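Local coordinates for probable transcriptional repressor protein (Mycobacterium tuberculosis, PDB 4FX0) that acts as a redox-dependent, oxidation-sensing transcription factor of the MarR family and probably represses genes by binding DNA through its winged helix-turn-helix, at residues 24-29 with 106-111; 77-82 with 98-103. All coordinates share one frame; numbering follows the deposited sequence.

Contact 1 of 2, residues 24-29 with 106-111; sequences RALRPS and QKAVPL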
# COMPACT_ATOMS: atom_id res chain seq x y z
N ARG B 24 1.32 -11.90 9.04
CA ARG B 24 1.26 -13.29 9.48
C ARG B 24 2.63 -13.80 9.90
O ARG B 24 2.77 -14.42 10.95
CB ARG B 24 0.69 -14.17 8.36
CG ARG B 24 0.67 -15.65 8.72
CD ARG B 24 0.32 -16.51 7.52
NE ARG B 24 0.37 -17.93 7.85
CZ ARG B 24 -0.66 -18.61 8.35
NH1 ARG B 24 -1.82 -18.00 8.56
NH2 ARG B 24 -0.53 -19.90 8.63
N ALA B 25 3.64 -13.54 9.07
CA ALA B 25 5.00 -14.00 9.35
C ALA B 25 5.58 -13.35 10.60
O ALA B 25 6.35 -13.97 11.34
CB ALA B 25 5.90 -13.75 8.15
N LEU B 26 5.21 -12.10 10.85
CA LEU B 26 5.74 -11.34 11.98
C LEU B 26 4.97 -11.56 13.27
O LEU B 26 5.33 -11.02 14.32
CB LEU B 26 5.76 -9.84 11.65
CG LEU B 26 6.84 -9.38 10.66
CD1 LEU B 26 6.55 -7.96 10.18
CD2 LEU B 26 8.22 -9.47 11.29
N ARG B 27 3.90 -12.36 13.20
CA ARG B 27 3.08 -12.65 14.38
C ARG B 27 3.91 -12.89 15.65
O ARG B 27 3.68 -12.24 16.66
CB ARG B 27 2.15 -13.84 14.10
CG ARG B 27 0.68 -13.46 13.94
CD ARG B 27 -0.06 -14.46 13.07
NE ARG B 27 0.07 -15.83 13.56
CZ ARG B 27 -0.38 -16.90 12.91
NH1 ARG B 27 -0.98 -16.77 11.73
NH2 ARG B 27 -0.22 -18.11 13.43
N PRO B 28 4.87 -13.83 15.59
CA PRO B 28 5.67 -14.18 16.77
C PRO B 28 6.37 -12.98 17.42
O PRO B 28 6.46 -12.93 18.65
CB PRO B 28 6.71 -15.15 16.21
CG PRO B 28 6.05 -15.76 15.04
CD PRO B 28 5.22 -14.66 14.43
N SER B 29 6.86 -12.05 16.62
CA SER B 29 7.59 -10.90 17.15
C SER B 29 6.64 -9.85 17.71
O SER B 29 7.08 -8.86 18.30
CB SER B 29 8.49 -10.28 16.08
OG SER B 29 7.71 -9.67 15.06
N GLN B 106 14.92 -7.27 16.56
CA GLN B 106 15.89 -8.35 16.41
C GLN B 106 15.18 -9.67 16.15
O GLN B 106 15.59 -10.47 15.31
CB GLN B 106 16.76 -8.45 17.66
CG GLN B 106 17.98 -9.35 17.50
CD GLN B 106 18.75 -9.51 18.80
OE1 GLN B 106 18.66 -10.53 19.47
NE2 GLN B 106 19.52 -8.49 19.16
N LYS B 107 14.09 -9.90 16.89
CA LYS B 107 13.32 -11.13 16.77
C LYS B 107 12.53 -11.18 15.46
O LYS B 107 12.35 -12.25 14.88
CB LYS B 107 12.37 -11.28 17.96
CG LYS B 107 11.52 -12.54 17.94
CD LYS B 107 10.83 -12.75 19.27
CE LYS B 107 10.10 -14.09 19.31
NZ LYS B 107 9.56 -14.38 20.67
N ALA B 108 12.08 -10.02 15.01
CA ALA B 108 11.26 -9.93 13.80
C ALA B 108 12.08 -10.11 12.52
O ALA B 108 11.60 -10.68 11.55
CB ALA B 108 10.52 -8.60 13.77
N VAL B 109 13.32 -9.62 12.54
CA VAL B 109 14.18 -9.66 11.36
C VAL B 109 14.17 -11.02 10.64
O VAL B 109 13.83 -11.09 9.46
CB VAL B 109 15.63 -9.25 11.68
CG1 VAL B 109 16.54 -9.53 10.50
CG2 VAL B 109 15.68 -7.78 12.07
N PRO B 110 14.55 -12.10 11.35
CA PRO B 110 14.58 -13.41 10.70
C PRO B 110 13.22 -13.80 10.12
O PRO B 110 13.16 -14.43 9.06
CB PRO B 110 14.96 -14.36 11.83
CG PRO B 110 14.65 -13.62 13.09
CD PRO B 110 14.91 -12.18 12.77
N LEU B 111 12.14 -13.41 10.80
CA LEU B 111 10.79 -13.70 10.32
C LEU B 111 10.50 -12.94 9.04
O LEU B 111 9.95 -13.49 8.09
CB LEU B 111 9.76 -13.34 11.39
CG LEU B 111 9.92 -14.03 12.75
CD1 LEU B 111 8.84 -13.57 13.71
CD2 LEU B 111 9.90 -15.54 12.58

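Contact 2 of 2, residues 77-82 with 98-103; sequences RRDGLV and TAKGRA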
# COMPACT_ATOMS: atom_id res chain seq x y z
N ARG B 77 4.63 3.11 21.31
CA ARG B 77 5.18 3.72 22.51
C ARG B 77 4.40 3.25 23.73
O ARG B 77 4.95 3.14 24.83
CB ARG B 77 5.16 5.25 22.43
CG ARG B 77 3.81 5.87 22.77
CD ARG B 77 3.96 7.25 23.40
NE ARG B 77 3.83 7.21 24.86
CZ ARG B 77 2.66 7.16 25.50
NH1 ARG B 77 1.53 7.13 24.81
NH2 ARG B 77 2.63 7.12 26.82
N ARG B 78 3.12 2.98 23.53
CA ARG B 78 2.25 2.49 24.59
C ARG B 78 2.69 1.09 25.01
O ARG B 78 2.41 0.65 26.12
CB ARG B 78 0.80 2.47 24.12
CG ARG B 78 -0.23 2.46 25.24
CD ARG B 78 -1.64 2.51 24.69
NE ARG B 78 -2.60 2.98 25.69
CZ ARG B 78 -3.32 2.17 26.47
NH1 ARG B 78 -3.20 0.86 26.37
NH2 ARG B 78 -4.17 2.69 27.35
N ASP B 79 3.38 0.41 24.11
CA ASP B 79 3.84 -0.95 24.36
C ASP B 79 5.32 -0.97 24.75
O ASP B 79 5.92 -2.04 24.90
CB ASP B 79 3.60 -1.84 23.14
CG ASP B 79 3.76 -3.31 23.44
OD1 ASP B 79 2.79 -3.92 23.94
OD2 ASP B 79 4.85 -3.86 23.19
N GLY B 80 5.91 0.21 24.89
CA GLY B 80 7.28 0.33 25.33
C GLY B 80 8.30 -0.12 24.31
O GLY B 80 9.41 -0.54 24.66
N LEU B 81 7.93 -0.05 23.03
CA LEU B 81 8.86 -0.38 21.96
C LEU B 81 9.65 0.86 21.57
O LEU B 81 10.83 0.79 21.23
CB LEU B 81 8.10 -0.90 20.74
CG LEU B 81 7.18 -2.10 20.99
CD1 LEU B 81 6.60 -2.59 19.67
CD2 LEU B 81 7.93 -3.22 21.70
N VAL B 82 8.98 2.01 21.63
CA VAL B 82 9.60 3.28 21.30
C VAL B 82 9.34 4.31 22.39
O VAL B 82 8.33 4.24 23.09
CB VAL B 82 9.08 3.82 19.96
CG1 VAL B 82 9.44 2.88 18.82
CG2 VAL B 82 7.57 4.03 20.02
N THR B 98 13.51 1.67 22.47
CA THR B 98 13.70 1.09 23.79
C THR B 98 14.34 -0.28 23.64
O THR B 98 14.25 -0.90 22.57
CB THR B 98 12.36 0.94 24.54
OG1 THR B 98 11.50 0.06 23.80
CG2 THR B 98 11.69 2.29 24.69
N ALA B 99 14.98 -0.75 24.70
CA ALA B 99 15.61 -2.07 24.70
C ALA B 99 14.63 -3.13 24.22
O ALA B 99 14.99 -4.04 23.48
CB ALA B 99 16.13 -2.41 26.09
N LYS B 100 13.37 -2.99 24.65
CA LYS B 100 12.32 -3.91 24.24
C LYS B 100 12.06 -3.81 22.74
O LYS B 100 11.86 -4.82 22.06
CB LYS B 100 11.03 -3.63 25.02
CG LYS B 100 9.86 -4.49 24.61
CD LYS B 100 8.66 -4.26 25.52
CE LYS B 100 7.48 -5.13 25.10
NZ LYS B 100 6.35 -5.02 26.06
N GLY B 101 12.07 -2.58 22.23
CA GLY B 101 11.92 -2.35 20.81
C GLY B 101 13.01 -3.06 20.03
O GLY B 101 12.74 -3.77 19.06
N ARG B 102 14.26 -2.86 20.46
CA ARG B 102 15.40 -3.51 19.84
C ARG B 102 15.22 -5.02 19.84
O ARG B 102 15.54 -5.70 18.86
CB ARG B 102 16.68 -3.13 20.58
CG ARG B 102 17.64 -2.27 19.78
CD ARG B 102 18.72 -1.69 20.68
NE ARG B 102 18.40 -0.33 21.10
CZ ARG B 102 18.87 0.77 20.50
NH1 ARG B 102 19.68 0.65 19.46
NH2 ARG B 102 18.53 1.97 20.95
N ALA B 103 14.71 -5.55 20.94
CA ALA B 103 14.45 -6.98 21.06
C ALA B 103 13.45 -7.44 20.01
O ALA B 103 13.74 -8.34 19.22
CB ALA B 103 13.95 -7.31 22.46

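Contact 1 of 2, residues 24-29 with 106-111
Lys107 begins the contact by laying its aliphatic chain past the 3-10 turn of residues 27-29. Its CG is anti to the backbone N (chi1 -179°) and comes within 4.2 Å of Ser29 CB. The extended chain then brings CE near Pro28 O, 3.9 Å away; NZ lies about as close to that oxygen, with no bond assigned between them.

One residue on, the CB of Ala108 lies against two side chains of the facing segment. Ser29 OG lies 3.3 Å from Ala108 CB, and Leu26 CD2 closes on the same methyl at 3.5 Å. The hydroxyl that lies against this methyl is itself bonded: Ser29 OG donates to Leu26 O over 2.8 Å, in the carbonyl plane and on a lone pair. Ser29 OG sits between its own backbone N and carbonyl carbon (chi1 68°), turned back to the residue just before the 3-10 segment, and Leu26 O also receives a weak bond from Ser29 N. Phe36 of helix 33-45 packs on both Leu26 and Ala108, adding a third helix to this buried patch.

In the MarR fold the first helix and the long helix that follows the wing belong to the helical region through which two subunits typically pair; here Arg24 packs on Cys143 of the second subunit.

Helix 99-119 is kinked at Pro110, whose nitrogen has no hydrogen to give to the turn before, and Leu111 then takes up the largest share of the interface. Leu111 CD1 meets the Pro28 ring, 3.6 Å from Pro28 CB and only slightly farther from its CG and CD, the two side chains crossing obliquely. The same methyl, CD1 of Leu111, lies 3.5 Å from Ala25 O, while Leu111 CB touches Leu26 CD2 at 4.2 Å.

Contact 2 of 2, residues 77-82 with 98-103
The base of the wing in a winged helix-turn-helix is where the chain enters and leaves the beta hairpin, and in this protein residues 77-82 and 98-103 meet there, at the ends of strands 82-86 and 93-97. Helix 66-78, probably the DNA-recognition helix as in other MarR proteins, ends in a Schellman motif at Gly80, whose positive phi of 70° turns the chain toward the first strand of the hairpin.

Thr98 faces this turn from the N-cap position of helix 99-119. Its backbone N donates to Leu81 O over 3.1 Å, nearly straight at 166°, although the donor stands above the carbonyl plane. Within its own segment, Thr98 OG1 accepts from Gly101 N at 3.1 Å, capping the first turn of the helix. Thr98 OG1 also lies against Gly80 O, at a modelled separation too short to be trusted.

At Gly101, which has no side chain, the backbones come to 3.8 Å between Gly101 CA and Leu81 CA, and Gly101 CA makes a CA-H...O contact with Leu81 O. Val82, its side chain turned away from residues 98-103, packs on Leu39 and Ile42 of helix 33-45; Arg102 is tied by a salt bridge to Glu46.

Lys100 runs past the turn. Its CG is anti to the backbone N (chi1 177°) and the chain beyond is fully extended, the methylenes passing Gly80 O while CG rests 3.7 Å from Leu81 CD2. At its tip the ammonium group reaches Asp79 twice, the two side chains crossing at about a right angle: Lys100 NZ gives a weak bond to Asp79 O at 3.2 Å and a weak, salt-bridged one to Asp79 OD2 at 3.4 Å.

Overall arrangement
One long helix, 99-119, serves both contacts and illustrates how a single element can join the base of the wing to the first helix of a MarR subunit. Its first turn, in contact 2, meets the chain leaving helix 66-78; about two turns later, contact 1 sets the same helix against the end of helix 7-26. The centres of the contacts lie about 15 Å apart, and the two share no touch beyond the adjoining segments on that helix. Along the sequence contact 2 is nested inside the loop closed by contact 1. Helix 33-45 touches both, through Phe36 at contact 1 and through Leu39 and Ile42 at contact 2.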